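Local structure of periplasmic protein-probably involved in high-affinity Fe2+ transport (Escherichia coli F11, 5I0Y) at residues 67-72 and 119-124. The protein binds copper in the periplasm and is probably involved in high-affinity iron(II) transport. The protein carries 1 engineered substitution. Numbering follows the deposited sequence.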
loop_
_atom_site.group_PDB
_atom_site.type_symbol
_atom_site.label_atom_id
_atom_site.label_comp_id
_atom_site.label_asym_id
_atom_site.label_seq_id
_atom_site.Cartn_x
_atom_site.Cartn_y
_atom_site.Cartn_z
ATOM N N TYR B 67 3.417 0.533 2.020
ATOM C CA TYR B 67 3.957 1.586 2.916
ATOM C C TYR B 67 5.465 1.530 3.102
ATOM O O TYR B 67 5.985 2.105 4.061
ATOM C CB TYR B 67 3.220 1.621 4.271
ATOM C CG TYR B 67 1.781 2.004 4.084
ATOM C CD1 TYR B 67 1.396 3.345 4.028
ATOM C CD2 TYR B 67 0.810 1.024 3.950
ATOM C CE1 TYR B 67 0.058 3.692 3.848
ATOM C CE2 TYR B 67 -0.521 1.363 3.761
ATOM C CZ TYR B 67 -0.880 2.679 3.709
ATOM O OH TYR B 67 -2.218 2.960 3.524
ATOM N N LEU B 68 6.179 0.907 2.166
ATOM C CA LEU B 68 7.643 0.926 2.251
ATOM C C LEU B 68 8.193 2.262 1.752
ATOM O O LEU B 68 7.543 2.976 0.988
ATOM C CB LEU B 68 8.250 -0.214 1.434
ATOM C CG LEU B 68 7.898 -1.613 1.938
ATOM C CD1 LEU B 68 8.475 -2.675 1.016
ATOM C CD2 LEU B 68 8.357 -1.858 3.369
ATOM N N THR B 69 9.415 2.600 2.175
ATOM C CA THR B 69 10.144 3.747 1.663
ATOM C C THR B 69 11.413 3.180 1.045
ATOM O O THR B 69 12.195 2.490 1.707
ATOM C CB THR B 69 10.475 4.709 2.798
ATOM O OG1 THR B 69 9.238 5.107 3.402
ATOM C CG2 THR B 69 11.214 5.945 2.269
ATOM N N ILE B 70 11.613 3.478 -0.227
ATOM C CA ILE B 70 12.684 2.844 -0.983
ATOM C C ILE B 70 13.389 3.857 -1.842
ATOM O O ILE B 70 12.745 4.574 -2.638
ATOM C CB ILE B 70 12.176 1.688 -1.874
ATOM C CG1 ILE B 70 11.340 0.721 -1.045
ATOM C CG2 ILE B 70 13.354 0.965 -2.533
ATOM C CD1 ILE B 70 10.689 -0.367 -1.872
ATOM N N SER B 71 14.710 3.908 -1.684
ATOM C CA SER B 71 15.565 4.667 -2.589
ATOM C C SER B 71 16.528 3.696 -3.270
ATOM O O SER B 71 16.630 2.539 -2.876
ATOM C CB SER B 71 16.315 5.797 -1.887
ATOM O OG SER B 71 17.221 5.295 -0.939
ATOM N N TYR B 72 17.187 4.159 -4.319
ATOM C CA TYR B 72 18.109 3.302 -5.051
ATOM C C TYR B 72 19.439 3.998 -5.312
ATOM O O TYR B 72 19.513 5.219 -5.366
ATOM C CB TYR B 72 17.477 2.827 -6.387
ATOM C CG TYR B 72 17.325 3.938 -7.407
ATOM C CD1 TYR B 72 18.392 4.300 -8.236
ATOM C CD2 TYR B 72 16.138 4.663 -7.508
ATOM C CE1 TYR B 72 18.277 5.320 -9.161
ATOM C CE2 TYR B 72 16.013 5.694 -8.436
ATOM C CZ TYR B 72 17.100 6.022 -9.240
ATOM O OH TYR B 72 17.037 7.040 -10.167
ATOM N N PRO B 119 7.362 -0.267 6.999
ATOM C CA PRO B 119 6.101 0.467 6.874
ATOM C C PRO B 119 5.828 1.485 7.980
ATOM O O PRO B 119 5.063 2.422 7.757
ATOM C CB PRO B 119 5.060 -0.653 6.864
ATOM C CG PRO B 119 5.789 -1.798 6.244
ATOM C CD PRO B 119 7.149 -1.720 6.867
ATOM N N SER B 120 6.460 1.326 9.144
ATOM C CA SER B 120 6.322 2.324 10.197
ATOM C C SER B 120 6.707 3.720 9.713
ATOM O O SER B 120 6.113 4.717 10.127
ATOM C CB SER B 120 7.166 1.923 11.411
ATOM O OG SER B 120 8.490 1.648 11.016
ATOM N N LYS B 121 7.696 3.829 8.837
ATOM C CA LYS B 121 8.171 5.154 8.461
ATOM C C LYS B 121 7.117 5.970 7.695
ATOM O O LYS B 121 6.967 7.185 7.903
ATOM C CB LYS B 121 9.497 5.063 7.699
ATOM C CG LYS B 121 10.035 6.423 7.257
ATOM C CD LYS B 121 11.319 6.278 6.465
ATOM C CE LYS B 121 11.771 7.629 5.956
ATOM N NZ LYS B 121 12.370 8.417 7.058
ATOM N N ALA B 122 6.379 5.300 6.821
ATOM C CA ALA B 122 5.402 5.965 5.962
ATOM C C ALA B 122 4.011 5.978 6.574
ATOM O O ALA B 122 3.057 6.397 5.918
ATOM C CB ALA B 122 5.378 5.316 4.569
ATOM N N GLY B 123 3.878 5.519 7.817
ATOM C CA GLY B 123 2.628 5.721 8.549
ATOM C C GLY B 123 1.709 4.526 8.741
ATOM O O GLY B 123 0.545 4.698 9.133
ATOM N N MET B 124 2.197 3.319 8.475
ATOM C CA MET B 124 1.427 2.130 8.803
ATOM C C MET B 124 1.752 1.734 10.237
ATOM O O MET B 124 2.925 1.726 10.627
ATOM C CB MET B 124 1.697 0.975 7.833
ATOM C CG MET B 124 1.047 -0.333 8.260
ATOM S SD MET B 124 1.178 -1.633 7.032
ATOM C CE MET B 124 -0.432 -1.495 6.249
#
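Across this contact the carbonyl oxygen of Tyr67 is met by carbon: its O lies 3.3 Å from Pro119 CA in a nearly straight CA-H...O contact, with 170° at the hydrogen, while the methyl of Ala122 also presses against it. Tyr67 itself has a left-handed backbone conformation just ahead of strand 69-76, and it buries more surface here than any other residue. The Tyr67 and Met124 side chains cross at about a right angle; Met124 CB sits 3.9 Å from Tyr67 CG, and a bend at the last torsion of the methionine, chi3 -98°, sets Met124 CE 3.6 Å from Tyr67 CD2. The sulfur SD is 5.1 Å from the centroid of the Tyr67 ring, an oblique Met-aromatic contact. The example illustrates how the loop after strand 108-117 folds over the residues leading into the antiparallel neighbour of that strand, 69-76, an inner strand of the sheet in this mixed beta sandwich: Ser120 to Gly123 form a type I turn, and Met124 N donates a hydrogen bond to Pro119 O, 3.1 Å. Next along the chain, Leu68 CD2 packs 3.7 Å from Pro119 CD, the two side chains lying side by side. On the more open flank, the Lys121 aliphatic chain runs across Thr69, with its CD 3.9 Å from Thr69 OG1. The Tyr67 ring also belongs to the subunit interface, stacking on Tyr67 of the second subunit, and its OH hydrogen-bonds to that residue's N. Met124 packs there on Met90 of the second subunit, a copper ligand residue.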